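Local structure of Sn-glycerol-3-phosphate ABC transporter substrate-binding protein UspB (Mycobacterium tuberculosis, 4MFI) at residues 44-49 with 343-348; 51-56 with 148-153; 57-62 with 336-341. The protein probably serves as the substrate-binding subunit of an ABC transporter, with specificity for glycerophosphocholine. All blocks are in the same frame, centred on the assembly; numbering follows the deposited sequence.

Contact 1 of 3, residues 44-49 with 343-348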
# COMPACT_ATOMS: atom_id res chain seq x y z
N SER A 44 -11.24 1.99 10.80
CA SER A 44 -11.13 3.44 10.63
C SER A 44 -11.97 3.90 9.44
O SER A 44 -11.96 5.08 9.10
CB SER A 44 -9.67 3.83 10.42
OG SER A 44 -9.11 3.09 9.35
N HIS A 45 -12.69 2.97 8.84
CA HIS A 45 -13.52 3.26 7.67
C HIS A 45 -12.70 3.93 6.56
O HIS A 45 -13.04 5.03 6.11
CB HIS A 45 -14.70 4.18 8.04
CG HIS A 45 -15.37 3.82 9.34
ND1 HIS A 45 -15.86 2.56 9.60
CD2 HIS A 45 -15.64 4.57 10.43
CE1 HIS A 45 -16.39 2.55 10.81
NE2 HIS A 45 -16.27 3.75 11.34
N PRO A 46 -11.63 3.27 6.10
CA PRO A 46 -10.73 3.91 5.14
C PRO A 46 -11.45 4.26 3.84
O PRO A 46 -12.30 3.50 3.38
CB PRO A 46 -9.65 2.85 4.90
CG PRO A 46 -10.35 1.55 5.18
CD PRO A 46 -11.27 1.85 6.33
N GLY A 47 -11.11 5.41 3.26
CA GLY A 47 -11.81 5.87 2.07
C GLY A 47 -13.26 6.22 2.35
O GLY A 47 -14.10 6.09 1.46
N GLN A 48 -13.54 6.65 3.58
CA GLN A 48 -14.89 7.06 4.00
C GLN A 48 -15.91 5.97 3.73
O GLN A 48 -16.96 6.22 3.12
CB GLN A 48 -15.31 8.35 3.32
CG GLN A 48 -14.39 9.52 3.58
CD GLN A 48 -15.03 10.83 3.15
OE1 GLN A 48 -16.20 11.08 3.43
NE2 GLN A 48 -14.25 11.67 2.47
N SER A 49 -15.60 4.76 4.20
CA SER A 49 -16.29 3.56 3.75
C SER A 49 -17.28 2.97 4.74
O SER A 49 -17.66 1.82 4.60
CB SER A 49 -15.26 2.49 3.40
OG SER A 49 -14.40 2.23 4.50
N THR A 343 -15.17 2.39 -2.88
CA THR A 343 -14.10 3.07 -2.14
C THR A 343 -12.88 3.46 -2.97
O THR A 343 -12.14 4.37 -2.59
CB THR A 343 -13.56 2.19 -1.01
OG1 THR A 343 -12.95 1.03 -1.57
CG2 THR A 343 -14.67 1.77 -0.06
N GLY A 344 -12.64 2.75 -4.06
CA GLY A 344 -11.44 2.99 -4.85
C GLY A 344 -10.27 2.10 -4.46
O GLY A 344 -9.23 2.12 -5.13
N TYR A 345 -10.42 1.33 -3.39
CA TYR A 345 -9.44 0.29 -3.08
C TYR A 345 -9.55 -0.82 -4.12
O TYR A 345 -10.52 -0.87 -4.88
CB TYR A 345 -9.61 -0.24 -1.65
CG TYR A 345 -9.21 0.79 -0.63
CD1 TYR A 345 -7.88 1.14 -0.46
CD2 TYR A 345 -10.17 1.46 0.13
CE1 TYR A 345 -7.50 2.12 0.44
CE2 TYR A 345 -9.80 2.43 1.04
CZ TYR A 345 -8.47 2.76 1.19
OH TYR A 345 -8.10 3.73 2.09
N LEU A 346 -8.55 -1.69 -4.18
CA LEU A 346 -8.47 -2.69 -5.24
C LEU A 346 -9.08 -4.02 -4.80
O LEU A 346 -8.95 -4.41 -3.64
CB LEU A 346 -7.00 -2.88 -5.64
CG LEU A 346 -6.30 -1.59 -6.07
CD1 LEU A 346 -4.82 -1.83 -6.37
CD2 LEU A 346 -7.01 -0.97 -7.27
N PRO A 347 -9.76 -4.72 -5.72
CA PRO A 347 -10.30 -6.04 -5.36
C PRO A 347 -9.18 -6.98 -4.93
O PRO A 347 -8.14 -7.03 -5.60
CB PRO A 347 -10.96 -6.53 -6.66
CG PRO A 347 -11.18 -5.28 -7.48
CD PRO A 347 -10.06 -4.36 -7.11
N VAL A 348 -9.37 -7.71 -3.84
CA VAL A 348 -8.29 -8.52 -3.28
C VAL A 348 -8.34 -9.98 -3.75
O VAL A 348 -7.46 -10.77 -3.38
CB VAL A 348 -8.26 -8.45 -1.74
CG1 VAL A 348 -8.24 -7.00 -1.27
CG2 VAL A 348 -9.44 -9.20 -1.12
O HOH W 1 -13.31 6.52 -1.15
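Pro46 and Tyr345 meet where the loop after the first strand of a periplasmic-binding-protein fold (strand 39-43, running on into helix 50-63) comes up against the turn that leaves helix 333-343. The tyrosine ring does not lie flat on the proline. Its hydroxyl end reaches the proline ring flank, with Tyr345 OH 3.3 Å from Pro46 CB, and the CE2 side of the ring faces the start of the Pro46-Gly47 peptide, so that Pro46 C and Gly47 N lie at the ring edge, in its plane. Tyr345 CE2 comes within 3.6 Å of Pro46 O. Setting CG beside the backbone N and anti to the carbonyl carbon (chi1 -70°) swings the phenol across to the 44-49 loop. Tyr78 of helix 78-88 and Ala151 of strand 144-160 touch both Pro46 and Tyr345, which places the pair between several elements of the fold.

A second, smaller apolar touch lies beside it: Thr343 CG2 meets Ser49 CB at 3.6 Å, methyl against methylene. The hydroxyls of both residues are occupied within their own parts of the chain. Ser49 OG donates to Pro46 O, standing 33° out of the carbonyl plane, and so ties back the loop just before helix 50-63. Thr343 OG1 accepts from Tyr345 N at 3.1 Å, an ST turn, and is also bonded to Phe339 O one helical turn back. Gly344, the first residue past the helix, turns the chain with positive phi between Thr343 and Tyr345. Where the CA atoms come nearest, Gly47 against Thr343, a water bridges the two backbones by donating to Gly47 O and to Thr343 O, each at 2.8 Å.

Contact 2 of 3, residues 51-56 with 148-153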
# COMPACT_ATOMS: atom_id res chain seq x y z
N ALA A 51 -20.48 3.36 5.15
CA ALA A 51 -21.68 2.86 4.47
C ALA A 51 -21.43 1.52 3.77
O ALA A 51 -22.26 0.61 3.85
CB ALA A 51 -22.21 3.90 3.48
N ALA A 52 -20.30 1.39 3.09
CA ALA A 52 -19.97 0.14 2.42
C ALA A 52 -19.76 -0.97 3.44
O ALA A 52 -20.16 -2.11 3.21
CB ALA A 52 -18.73 0.31 1.56
N GLU A 53 -19.14 -0.64 4.57
CA GLU A 53 -18.92 -1.61 5.63
C GLU A 53 -20.24 -2.07 6.26
O GLU A 53 -20.43 -3.26 6.55
CB GLU A 53 -17.97 -1.06 6.69
CG GLU A 53 -16.57 -0.82 6.14
CD GLU A 53 -15.59 -0.30 7.17
OE1 GLU A 53 -15.99 0.58 7.97
OE2 GLU A 53 -14.43 -0.77 7.19
N ARG A 54 -21.16 -1.14 6.48
CA ARG A 54 -22.48 -1.51 7.00
C ARG A 54 -23.22 -2.43 6.03
O ARG A 54 -23.93 -3.34 6.45
CB ARG A 54 -23.31 -0.28 7.34
CG ARG A 54 -22.83 0.46 8.58
CD ARG A 54 -23.79 1.56 9.00
NE ARG A 54 -24.00 2.54 7.94
CZ ARG A 54 -23.28 3.65 7.79
NH1 ARG A 54 -22.30 3.92 8.65
NH2 ARG A 54 -23.54 4.48 6.80
N GLU A 55 -23.06 -2.19 4.73
CA GLU A 55 -23.67 -3.04 3.73
C GLU A 55 -23.08 -4.45 3.77
O GLU A 55 -23.80 -5.44 3.71
CB GLU A 55 -23.53 -2.43 2.32
CG GLU A 55 -23.89 -3.38 1.17
CD GLU A 55 -25.35 -3.79 1.15
OE1 GLU A 55 -26.20 -3.08 1.72
OE2 GLU A 55 -25.65 -4.85 0.54
N LEU A 56 -21.75 -4.54 3.90
CA LEU A 56 -21.10 -5.84 3.97
C LEU A 56 -21.52 -6.60 5.23
O LEU A 56 -21.72 -7.82 5.19
CB LEU A 56 -19.58 -5.68 3.90
CG LEU A 56 -19.05 -5.18 2.56
CD1 LEU A 56 -17.54 -4.98 2.60
CD2 LEU A 56 -19.45 -6.14 1.44
N VAL A 148 -5.64 -10.76 6.53
CA VAL A 148 -6.21 -10.96 5.20
C VAL A 148 -6.35 -9.57 4.56
O VAL A 148 -6.82 -8.65 5.22
CB VAL A 148 -7.59 -11.66 5.31
CG1 VAL A 148 -8.30 -11.74 3.96
CG2 VAL A 148 -7.45 -13.05 5.92
N PRO A 149 -5.95 -9.41 3.29
CA PRO A 149 -6.03 -8.08 2.67
C PRO A 149 -7.46 -7.57 2.59
O PRO A 149 -8.38 -8.35 2.32
CB PRO A 149 -5.47 -8.32 1.26
CG PRO A 149 -5.72 -9.78 1.00
CD PRO A 149 -5.47 -10.43 2.34
N TYR A 150 -7.65 -6.27 2.80
CA TYR A 150 -8.99 -5.68 2.88
C TYR A 150 -9.10 -4.38 2.09
O TYR A 150 -9.88 -4.28 1.15
CB TYR A 150 -9.34 -5.45 4.35
CG TYR A 150 -10.67 -4.79 4.64
CD1 TYR A 150 -11.87 -5.46 4.45
CD2 TYR A 150 -10.72 -3.50 5.17
CE1 TYR A 150 -13.09 -4.86 4.75
CE2 TYR A 150 -11.93 -2.89 5.47
CZ TYR A 150 -13.11 -3.58 5.26
OH TYR A 150 -14.31 -2.98 5.58
N ALA A 151 -8.30 -3.38 2.48
CA ALA A 151 -8.32 -2.07 1.83
C ALA A 151 -6.93 -1.82 1.25
O ALA A 151 -6.06 -1.26 1.92
CB ALA A 151 -8.68 -0.98 2.83
N ARG A 152 -6.72 -2.28 0.02
CA ARG A 152 -5.38 -2.33 -0.56
C ARG A 152 -5.23 -1.40 -1.75
O ARG A 152 -6.17 -1.16 -2.50
CB ARG A 152 -5.03 -3.77 -0.96
CG ARG A 152 -5.27 -4.82 0.15
CD ARG A 152 -4.56 -4.48 1.49
NE ARG A 152 -3.20 -4.08 1.21
CZ ARG A 152 -2.17 -4.91 1.08
NH1 ARG A 152 -2.30 -6.21 1.33
NH2 ARG A 152 -0.99 -4.42 0.72
N SER A 153 -4.01 -0.88 -1.92
CA SER A 153 -3.69 0.08 -2.97
C SER A 153 -2.31 -0.26 -3.52
O SER A 153 -1.60 -1.10 -2.96
CB SER A 153 -3.61 1.47 -2.36
OG SER A 153 -2.62 1.47 -1.34
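A single pair of side chains, Glu53 and Tyr150, spans a gap in which Glu53 CA and Tyr150 CA stand 11.1 Å apart, and it does so with one buried hydrogen bond. Tyr150 OH donates to Glu53 OE2 at 2.7 Å, and the carboxylate receives it on the anti lone pair, the one turned away from OE1. The side chains cross at about a right angle. OE2 sits at the edge of the phenol, in the ring plane, while the carboxylate is turned 33° from that plane. The hydroxyl also lies against the glutamate stem, with Tyr150 OH 3.2 Å from Glu53 CG. Tyrosine CG anti to the backbone N (chi1 177°) carries the ring straight out from the strand toward helix 50-63.

That strand, 144-160, belongs to the mixed sheet of the periplasmic-binding-protein fold and carries a classic beta bulge here, Tyr150 and Ala151 both facing Ala307 of the neighbouring antiparallel strand. The chain turns a corner at Ala151. Several polar groups converge on the glutamate: OE1 is bonded to His45 ND1, and OE2 is shared between the tyrosine and Ser43 OG. These three partners would probably favour a negative charge in this buried place and hold the carboxylate against rotation. The Tyr150 ring also meets that of Phe339 on helix 333-343, their planes about 35° apart.

Contact 3 of 3, residues 57-62 with 336-341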
# COMPACT_ATOMS: atom_id res chain seq x y z
N ILE A 57 -21.67 -5.88 6.34
CA ILE A 57 -22.14 -6.48 7.58
C ILE A 57 -23.56 -7.03 7.42
O ILE A 57 -23.88 -8.12 7.91
CB ILE A 57 -22.07 -5.47 8.75
CG1 ILE A 57 -20.61 -5.28 9.19
CG2 ILE A 57 -22.91 -5.93 9.94
CD1 ILE A 57 -20.41 -4.12 10.15
N GLY A 58 -24.41 -6.28 6.71
CA GLY A 58 -25.77 -6.71 6.45
C GLY A 58 -25.78 -8.00 5.64
O GLY A 58 -26.54 -8.92 5.93
N ARG A 59 -24.93 -8.05 4.62
CA ARG A 59 -24.81 -9.25 3.80
C ARG A 59 -24.33 -10.43 4.64
O ARG A 59 -24.82 -11.55 4.49
CB ARG A 59 -23.84 -9.02 2.62
CG ARG A 59 -24.30 -7.95 1.64
CD ARG A 59 -23.25 -7.69 0.57
NE ARG A 59 -23.69 -6.68 -0.38
CZ ARG A 59 -23.13 -6.44 -1.56
NH1 ARG A 59 -22.08 -7.16 -1.96
NH2 ARG A 59 -23.63 -5.51 -2.36
N PHE A 60 -23.38 -10.17 5.53
CA PHE A 60 -22.85 -11.22 6.40
C PHE A 60 -23.94 -11.78 7.31
O PHE A 60 -24.09 -13.00 7.43
CB PHE A 60 -21.69 -10.68 7.24
CG PHE A 60 -21.17 -11.66 8.24
CD1 PHE A 60 -20.35 -12.71 7.85
CD2 PHE A 60 -21.50 -11.54 9.59
CE1 PHE A 60 -19.87 -13.61 8.78
CE2 PHE A 60 -21.02 -12.44 10.53
CZ PHE A 60 -20.20 -13.48 10.12
N GLN A 61 -24.69 -10.89 7.94
CA GLN A 61 -25.74 -11.30 8.86
C GLN A 61 -26.87 -12.05 8.16
O GLN A 61 -27.54 -12.89 8.77
CB GLN A 61 -26.25 -10.10 9.65
CG GLN A 61 -25.19 -9.54 10.59
CD GLN A 61 -25.63 -8.31 11.37
OE1 GLN A 61 -24.99 -7.93 12.35
NE2 GLN A 61 -26.72 -7.69 10.94
N ASP A 62 -27.08 -11.77 6.87
CA ASP A 62 -28.04 -12.54 6.07
C ASP A 62 -27.56 -13.98 5.87
O ASP A 62 -28.36 -14.92 5.91
CB ASP A 62 -28.26 -11.90 4.70
CG ASP A 62 -29.11 -10.65 4.76
OD1 ASP A 62 -29.04 -9.84 3.81
OD2 ASP A 62 -29.87 -10.48 5.74
N THR A 336 -15.46 -8.10 -2.16
CA THR A 336 -14.31 -7.24 -2.40
C THR A 336 -14.52 -6.39 -3.66
O THR A 336 -14.09 -5.24 -3.72
CB THR A 336 -12.97 -8.03 -2.46
OG1 THR A 336 -11.88 -7.10 -2.41
CG2 THR A 336 -12.86 -8.88 -3.72
N ALA A 337 -15.21 -6.95 -4.65
CA ALA A 337 -15.57 -6.17 -5.84
C ALA A 337 -16.44 -4.99 -5.45
O ALA A 337 -16.19 -3.86 -5.86
CB ALA A 337 -16.27 -7.05 -6.87
N TYR A 338 -17.47 -5.26 -4.64
CA TYR A 338 -18.34 -4.20 -4.13
C TYR A 338 -17.56 -3.14 -3.35
O TYR A 338 -17.73 -1.93 -3.59
CB TYR A 338 -19.46 -4.79 -3.26
CG TYR A 338 -20.25 -3.73 -2.52
CD1 TYR A 338 -21.21 -2.97 -3.17
CD2 TYR A 338 -20.01 -3.49 -1.17
CE1 TYR A 338 -21.92 -2.00 -2.49
CE2 TYR A 338 -20.71 -2.53 -0.49
CZ TYR A 338 -21.67 -1.78 -1.15
OH TYR A 338 -22.36 -0.82 -0.46
N PHE A 339 -16.72 -3.58 -2.42
CA PHE A 339 -15.93 -2.65 -1.62
C PHE A 339 -15.06 -1.77 -2.52
O PHE A 339 -14.98 -0.55 -2.31
CB PHE A 339 -15.07 -3.43 -0.62
CG PHE A 339 -14.41 -2.56 0.42
CD1 PHE A 339 -15.15 -2.03 1.47
CD2 PHE A 339 -13.05 -2.30 0.37
CE1 PHE A 339 -14.55 -1.25 2.44
CE2 PHE A 339 -12.44 -1.51 1.34
CZ PHE A 339 -13.20 -0.98 2.37
N SER A 340 -14.43 -2.39 -3.51
CA SER A 340 -13.60 -1.67 -4.48
C SER A 340 -14.40 -0.61 -5.24
O SER A 340 -13.95 0.53 -5.38
CB SER A 340 -12.98 -2.66 -5.47
OG SER A 340 -12.26 -1.97 -6.48
N GLN A 341 -15.58 -0.98 -5.73
CA GLN A 341 -16.42 -0.04 -6.48
C GLN A 341 -16.85 1.15 -5.63
O GLN A 341 -17.00 2.26 -6.14
CB GLN A 341 -17.65 -0.77 -7.02
CG GLN A 341 -17.32 -1.81 -8.07
CD GLN A 341 -18.39 -2.88 -8.19
OE1 GLN A 341 -19.53 -2.70 -7.75
NE2 GLN A 341 -18.02 -4.00 -8.80
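Arg59 and Tyr338 join the two helices by a cation-pi contact: the guanidinium lies over a face of the tyrosine ring, with Arg59 CZ 4.3 Å from the centroid of the Tyr338 ring and 18° off its normal. The guanidinium is not parallel to the ring; the two planes are inclined by 39°. Arg59 NH2 comes nearest, 3.6 Å from Tyr338 CD1 and displaced toward the rim of the ring. Arg59 NH1 packs beside it on the root of the tyrosine, 3.8 Å from Tyr338 CB. The arginine chain, extended from CG to NE, helps span the 11.4 Å between Arg59 CA and Tyr338 CA.

Polar bonds fix the rotation of the guanidinium. Its NE forms a salt bridge with Glu55 OE2, one turn back on the same helix, and NH1 is bonded to Asn335 OD1 at the start of the partner helix.

Apolar contacts continue the interface inward, where Tyr338 touches Ala52 and Leu56. The pair thus lies at the protein surface between helices 50-63 and 333-343, with Phe329 of helix 317-330 also touching Arg59, while on helix 50-63 Ile57 and Phe60 pack on strand 69-73.

How the contacts relate
From the N terminus, strand 39-43 leads into the 44-49 loop and then helix 50-63, which supplies the first segments of contacts 2 and 3. Contact 2 closes the shortest loop, back from strand 144-160. Contact 3 reaches on to helix 333-343, and its segments alternate with those of contact 2, so these two cross. Contact 1, closed last by the 343-348 turn, encloses both. The backbone bond from Leu346 N to Arg152 O couples contacts 1 and 2; Ser340 bonded to Tyr345 O couples contacts 1 and 3. Together they tie the first strand-loop-helix unit to the mixed sheet and to helix 333-343.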